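Local structure of dihydroorotase (2OGJ) at residues D315-F318 with E319-V322; L304-T307 with M308-L312; E221-G224 with P225-V229. The protein hydrolyses acetyl-(R)-mandelate and, less efficiently, acetyl glycolate in vitro, as a zinc-dependent esterase of the amidohydrolase superfamily. All coordinates share one frame; numbering follows the deposited sequence.

Interaction 1. Residues D315-F318 with E319-V322; sequences DMPF and ENVV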
loop_
_atom_site.group_PDB
_atom_site.type_symbol
_atom_site.label_atom_id
_atom_site.label_comp_id
_atom_site.label_asym_id
_atom_site.label_seq_id
_atom_site.Cartn_x
_atom_site.Cartn_y
_atom_site.Cartn_z
ATOM N N ASP A 315 -14.040 26.934 36.225
ATOM C CA ASP A 315 -15.430 27.272 36.432
ATOM C C ASP A 315 -16.546 26.317 36.059
ATOM O O ASP A 315 -17.545 26.730 35.477
ATOM C CB ASP A 315 -15.708 28.625 35.785
ATOM C CG ASP A 315 -16.373 29.590 36.732
ATOM O OD1 ASP A 315 -15.796 29.848 37.810
ATOM O OD2 ASP A 315 -17.467 30.095 36.401
HETATM N N MSE A 316 -16.399 25.049 36.388
HETATM C CA MSE A 316 -17.473 24.116 36.117
HETATM C C MSE A 316 -18.080 24.000 37.504
HETATM O O MSE A 316 -17.421 23.558 38.444
HETATM C CB MSE A 316 -16.918 22.767 35.651
HETATM C CG MSE A 316 -17.916 21.868 34.922
HETATM SE SE MSE A 316 -17.185 20.383 34.166
HETATM C CE MSE A 316 -18.636 19.351 34.090
ATOM N N PRO A 317 -19.328 24.437 37.669
ATOM C CA PRO A 317 -19.924 24.330 39.002
ATOM C C PRO A 317 -19.737 22.944 39.635
ATOM O O PRO A 317 -19.798 21.917 38.955
ATOM C CB PRO A 317 -21.388 24.670 38.752
ATOM C CG PRO A 317 -21.582 24.360 37.279
ATOM C CD PRO A 317 -20.317 24.856 36.668
ATOM N N PHE A 318 -19.495 22.923 40.940
ATOM C CA PHE A 318 -19.301 21.681 41.691
ATOM C C PHE A 318 -20.292 20.566 41.331
ATOM O O PHE A 318 -19.905 19.479 40.919
ATOM C CB PHE A 318 -19.422 21.971 43.189
ATOM C CG PHE A 318 -19.334 20.754 44.053
ATOM C CD1 PHE A 318 -18.101 20.203 44.377
ATOM C CD2 PHE A 318 -20.486 20.157 44.549
ATOM C CE1 PHE A 318 -18.008 19.074 45.181
ATOM C CE2 PHE A 318 -20.409 19.017 45.364
ATOM C CZ PHE A 318 -19.169 18.479 45.680
ATOM N N GLU A 319 -21.575 20.841 41.511
ATOM C CA GLU A 319 -22.607 19.854 41.228
ATOM C C GLU A 319 -22.516 19.233 39.843
ATOM O O GLU A 319 -22.903 18.083 39.651
ATOM C CB GLU A 319 -23.985 20.484 41.422
ATOM C CG GLU A 319 -24.438 20.499 42.865
ATOM C CD GLU A 319 -25.165 19.222 43.267
ATOM O OE1 GLU A 319 -25.184 18.254 42.467
ATOM O OE2 GLU A 319 -25.721 19.187 44.392
ATOM N N ASN A 320 -21.988 19.973 38.873
ATOM C CA ASN A 320 -21.904 19.467 37.521
ATOM C C ASN A 320 -20.691 18.576 37.356
ATOM O O ASN A 320 -20.735 17.640 36.556
ATOM C CB ASN A 320 -21.949 20.624 36.528
ATOM C CG ASN A 320 -23.245 21.402 36.646
ATOM O OD1 ASN A 320 -24.319 20.817 36.808
ATOM N ND2 ASN A 320 -23.154 22.723 36.569
ATOM N N VAL A 321 -19.615 18.826 38.076
ATOM C CA VAL A 321 -18.421 17.992 37.962
ATOM C C VAL A 321 -18.726 16.603 38.534
ATOM O O VAL A 321 -18.330 15.587 37.956
ATOM C CB VAL A 321 -17.195 18.614 38.719
ATOM C CG1 VAL A 321 -16.040 17.635 38.721
ATOM C CG2 VAL A 321 -16.751 19.927 38.057
ATOM N N VAL A 322 -19.431 16.567 39.663
ATOM C CA VAL A 322 -19.803 15.310 40.321
ATOM C C VAL A 322 -20.706 14.515 39.386
ATOM O O VAL A 322 -20.613 13.296 39.284
ATOM C CB VAL A 322 -20.590 15.563 41.663
ATOM C CG1 VAL A 322 -21.062 14.232 42.265
ATOM C CG2 VAL A 322 -19.721 16.318 42.656
#
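The N-terminal end of helix 318-323 is built here: P317 sits at the N-cap position, and its carbonyl and that of F318 receive the first amides of the turn that follows. P317 O is gripped twice. N320 N reaches it at 2.9 Å from above the carbonyl plane, 50° out of it, whereas V321 N, at 3.2 Å from P317 O, arrives nearly along the C=O axis. One residue on, V322 N bonds to F318 O at 3.2 Å with an almost straight N-H...O angle of 168°.

F318 carries its ring on a CG anti to the backbone N (chi1 176°), where V322 CG2 rests over one face, 4.0 Å from the ring centroid and offset toward the rim, a CH-pi contact. M316 approaches from before the helix: its CB lies 3.7 Å from V321 CG2, and the extended selenomethionine chain runs on until CE comes within 3.7 Å of N320 O. F68, whose ring meets that of F318, and F352 and L354 of strand 348-362 also pack on F318.

By taking the amides of N320 and V321, P317 O begins the helical bonding, and the proline N has no hydrogen to leave without an acceptor at this position. Backbone bonds thus start the helix, while M316 and F318 add apolar contacts to V321 and V322.

Interaction 2. Residues L304-T307 with M308-L312; sequences LATT and MSKLL
S309 OG and S309 N both bond to A305 O, each at 2.9 Å, and they reach it from opposite faces of the carbonyl plane. The hydroxyl stands 36° out of that plane, the amide less; the serine can fold back in this way because OG lies beside its own backbone N (chi1 -60°). This is a serine hydroxyl bonded back to the carbonyl four residues earlier, within helix 304-313 of the TIM-barrel amidohydrolase domain. S309 OG is also bonded to F375 N, so it links this helix turn to strand 368-382.

Other backbone bonds follow the alpha-helical pattern, among them M308 N to L304 O at 2.7 Å, K310 N to T306 O at 3.0 Å, and a weak L311 N to T307 O. On one flank the selenomethionine M308 turns back along the helix: chi1 (-63°) and an extended chi2 bring SE to 4.1 Å from L304 CG, while the bend at chi3 only turns CE. On another, the extended K310 passes T306, with CE 4.1 Å from T306 CG2, and carries NZ onward to T362 O.

The first turn is positioned by D303, just ahead of it: OD2 bonds to T306 OG1, and its carbonyl O to T307 OG1. All eight touching residues are buried, with the side chain of T307 about 13 Å from a bound zinc ion. L304, A305 and M308 lie against W73 of strand 68-75, A305, M308 and S309 face strand 368-382, and K310 and L311 meet F272 and I279 of helix 272-280.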
loop_
_atom_site.group_PDB
_atom_site.type_symbol
_atom_site.label_atom_id
_atom_site.label_comp_id
_atom_site.label_asym_id
_atom_site.label_seq_id
_atom_site.Cartn_x
_atom_site.Cartn_y
_atom_site.Cartn_z
ATOM N N LEU A 304 -8.570 10.588 38.397
ATOM C CA LEU A 304 -9.850 11.228 38.138
ATOM C C LEU A 304 -10.085 12.450 39.032
ATOM O O LEU A 304 -10.584 13.486 38.568
ATOM C CB LEU A 304 -10.979 10.216 38.337
ATOM C CG LEU A 304 -12.334 10.670 37.822
ATOM C CD1 LEU A 304 -12.214 10.864 36.315
ATOM C CD2 LEU A 304 -13.426 9.657 38.171
ATOM N N ALA A 305 -9.728 12.327 40.312
ATOM C CA ALA A 305 -9.919 13.422 41.260
ATOM C C ALA A 305 -9.189 14.690 40.798
ATOM O O ALA A 305 -9.750 15.784 40.830
ATOM C CB ALA A 305 -9.442 13.000 42.657
ATOM N N THR A 306 -7.941 14.547 40.358
ATOM C CA THR A 306 -7.190 15.702 39.885
ATOM C C THR A 306 -7.863 16.291 38.636
ATOM O O THR A 306 -7.905 17.510 38.454
ATOM C CB THR A 306 -5.724 15.320 39.534
ATOM O OG1 THR A 306 -5.076 14.761 40.682
ATOM C CG2 THR A 306 -4.945 16.553 39.062
ATOM N N THR A 307 -8.387 15.412 37.785
ATOM C CA THR A 307 -9.042 15.826 36.554
ATOM C C THR A 307 -10.322 16.572 36.909
ATOM O O THR A 307 -10.679 17.557 36.240
ATOM C CB THR A 307 -9.354 14.579 35.651
ATOM O OG1 THR A 307 -8.124 13.948 35.273
ATOM C CG2 THR A 307 -10.123 14.966 34.379
HETATM N N MSE A 308 -11.017 16.108 37.953
HETATM C CA MSE A 308 -12.248 16.768 38.393
HETATM C C MSE A 308 -11.874 18.153 38.939
HETATM O O MSE A 308 -12.618 19.106 38.778
HETATM C CB MSE A 308 -12.942 15.952 39.487
HETATM C CG MSE A 308 -13.408 14.560 39.062
HETATM SE SE MSE A 308 -13.819 13.427 40.438
HETATM C CE MSE A 308 -15.276 14.126 41.001
ATOM N N SER A 309 -10.697 18.249 39.555
ATOM C CA SER A 309 -10.204 19.501 40.124
ATOM C C SER A 309 -9.834 20.553 39.076
ATOM O O SER A 309 -9.955 21.750 39.342
ATOM C CB SER A 309 -8.990 19.241 41.025
ATOM O OG SER A 309 -9.319 18.366 42.088
ATOM N N LYS A 310 -9.372 20.113 37.902
ATOM C CA LYS A 310 -8.999 21.033 36.819
ATOM C C LYS A 310 -10.252 21.654 36.198
ATOM O O LYS A 310 -10.264 22.843 35.853
ATOM C CB LYS A 310 -8.189 20.305 35.736
ATOM C CG LYS A 310 -6.833 19.781 36.212
ATOM C CD LYS A 310 -6.081 19.097 35.084
ATOM C CE LYS A 310 -4.734 18.590 35.548
ATOM N NZ LYS A 310 -4.127 17.667 34.547
ATOM N N LEU A 311 -11.305 20.851 36.061
ATOM C CA LEU A 311 -12.553 21.342 35.497
ATOM C C LEU A 311 -13.194 22.307 36.476
ATOM O O LEU A 311 -13.727 23.339 36.085
ATOM C CB LEU A 311 -13.506 20.185 35.195
ATOM C CG LEU A 311 -13.440 19.562 33.796
ATOM C CD1 LEU A 311 -13.593 20.666 32.753
ATOM C CD2 LEU A 311 -12.128 18.798 33.606
ATOM N N LEU A 312 -13.135 21.969 37.755
ATOM C CA LEU A 312 -13.692 22.828 38.795
ATOM C C LEU A 312 -12.946 24.155 38.817
ATOM O O LEU A 312 -13.520 25.181 39.154
ATOM C CB LEU A 312 -13.557 22.175 40.177
ATOM C CG LEU A 312 -14.288 22.901 41.305
ATOM C CD1 LEU A 312 -15.772 22.616 41.174
ATOM C CD2 LEU A 312 -13.798 22.415 42.649
#

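Interaction 3. Residues E221-G224 with P225-V229; sequences EILG and PGDVV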
loop_
_atom_site.group_PDB
_atom_site.type_symbol
_atom_site.label_atom_id
_atom_site.label_comp_id
_atom_site.label_asym_id
_atom_site.label_seq_id
_atom_site.Cartn_x
_atom_site.Cartn_y
_atom_site.Cartn_z
ATOM N N GLU A 221 -20.251 15.383 12.486
ATOM C CA GLU A 221 -21.281 15.283 11.446
ATOM C C GLU A 221 -21.886 13.876 11.410
ATOM O O GLU A 221 -23.102 13.721 11.421
ATOM C CB GLU A 221 -20.694 15.599 10.061
ATOM C CG GLU A 221 -20.043 16.982 9.889
ATOM C CD GLU A 221 -21.047 18.124 9.727
ATOM O OE1 GLU A 221 -22.199 17.847 9.322
ATOM O OE2 GLU A 221 -20.677 19.300 9.986
ATOM N N ILE A 222 -21.032 12.855 11.363
ATOM C CA ILE A 222 -21.489 11.468 11.317
ATOM C C ILE A 222 -22.063 10.925 12.637
ATOM O O ILE A 222 -22.876 10.004 12.631
ATOM C CB ILE A 222 -20.350 10.535 10.780
ATOM C CG1 ILE A 222 -20.586 9.094 11.207
ATOM C CG2 ILE A 222 -19.016 11.018 11.237
ATOM C CD1 ILE A 222 -21.622 8.392 10.364
ATOM N N LEU A 223 -21.670 11.498 13.765
ATOM C CA LEU A 223 -22.177 11.042 15.056
ATOM C C LEU A 223 -23.645 11.397 15.272
ATOM O O LEU A 223 -24.232 12.149 14.503
ATOM C CB LEU A 223 -21.342 11.641 16.187
ATOM C CG LEU A 223 -20.175 10.819 16.737
ATOM C CD1 LEU A 223 -19.303 10.263 15.627
ATOM C CD2 LEU A 223 -19.377 11.707 17.657
ATOM N N GLY A 224 -24.227 10.864 16.339
ATOM C CA GLY A 224 -25.630 11.106 16.649
ATOM C C GLY A 224 -25.891 10.926 18.142
ATOM O O GLY A 224 -24.972 10.626 18.897
ATOM N N PRO A 225 -27.148 11.110 18.584
ATOM C CA PRO A 225 -27.536 10.973 19.988
ATOM C C PRO A 225 -26.935 9.778 20.721
ATOM O O PRO A 225 -27.019 8.635 20.242
ATOM C CB PRO A 225 -29.052 10.886 19.906
ATOM C CG PRO A 225 -29.356 11.843 18.845
ATOM C CD PRO A 225 -28.316 11.511 17.777
ATOM N N GLY A 226 -26.340 10.047 21.889
ATOM C CA GLY A 226 -25.742 8.990 22.692
ATOM C C GLY A 226 -24.273 8.741 22.395
ATOM O O GLY A 226 -23.528 8.251 23.252
ATOM N N ASP A 227 -23.853 9.067 21.176
ATOM C CA ASP A 227 -22.460 8.892 20.790
ATOM C C ASP A 227 -21.590 9.790 21.658
ATOM O O ASP A 227 -22.051 10.794 22.213
ATOM C CB ASP A 227 -22.245 9.235 19.313
ATOM C CG ASP A 227 -22.618 8.098 18.384
ATOM O OD1 ASP A 227 -22.480 8.299 17.162
ATOM O OD2 ASP A 227 -23.036 7.013 18.856
ATOM N N VAL A 228 -20.317 9.447 21.740
ATOM C CA VAL A 228 -19.407 10.199 22.579
ATOM C C VAL A 228 -18.153 10.637 21.830
ATOM O O VAL A 228 -17.589 9.872 21.052
ATOM C CB VAL A 228 -18.986 9.319 23.811
ATOM C CG1 VAL A 228 -18.085 10.107 24.761
ATOM C CG2 VAL A 228 -20.233 8.790 24.536
ATOM N N VAL A 229 -17.723 11.875 22.061
ATOM C CA VAL A 229 -16.501 12.383 21.451
ATOM C C VAL A 229 -15.559 12.595 22.630
ATOM O O VAL A 229 -15.795 13.443 23.494
ATOM C CB VAL A 229 -16.705 13.743 20.740
ATOM C CG1 VAL A 229 -15.360 14.366 20.419
ATOM C CG2 VAL A 229 -17.570 13.573 19.500
#
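L223 and D227 lie across one another at an angle, the leucine branch point alongside OD1: L223 CG is 3.4 Å from D227 OD1 and 3.7 Å from D227 CB. The carboxylate owes its place to chi1 of -82°, which leaves CG beside D227's own backbone N; chi2, with OD1 anti to CA, then directs OD1 toward G224 N. G224 N bonds to D227 OD1 at 3.2 Å, meeting it from above the carboxylate plane, 53° out of it.

In the return direction D227 N bonds to G224 O at 3.0 Å, which closes a type II beta turn from G224 to D227. P225 and G226 fill its corners. G226 takes the positive phi (91°) of the third position of such a turn, where glycine is common. The paired bonds between G224 and D227 thus tie the two ends of the turn, one through the backbone and one through the aspartate side chain.

Both carboxylate oxygens are further engaged: OD1 forms a salt bridge with K195 NZ of helix 189-201, and OD2 accepts from M205 N, so the buried charge is probably well compensated. The turn leads from helix 216-222 into strand 228-230, completing a beta-alpha-beta unit of the TIM barrel with strand 206-209. V228 and V229 enter the parallel sheet between strands 206-209 and 260-262, and V229 stands two residues before the zinc ligand H231, while L223 packs on V207 and V229 on Y216 and L220.

Along the chain the three contacts come in series, none crossing or enclosing another. Interaction 3 comes first, closing the short turn between helix 216-222 and strand 228-230 in the barrel. Interaction 2 follows within helix 304-313, and interaction 1 forms where the chain leaves that helix and begins helix 318-323. These last two touch: M316 N probably bonds to L311 O at 3.2 Å, V321 CG1 packs on M308 CB, and F318 CA lies against L312 CD1, so the two successive helices pack together. Interaction 3 stands apart, its centre about 23 Å from that of interaction 1 and about 25 Å from that of interaction 2.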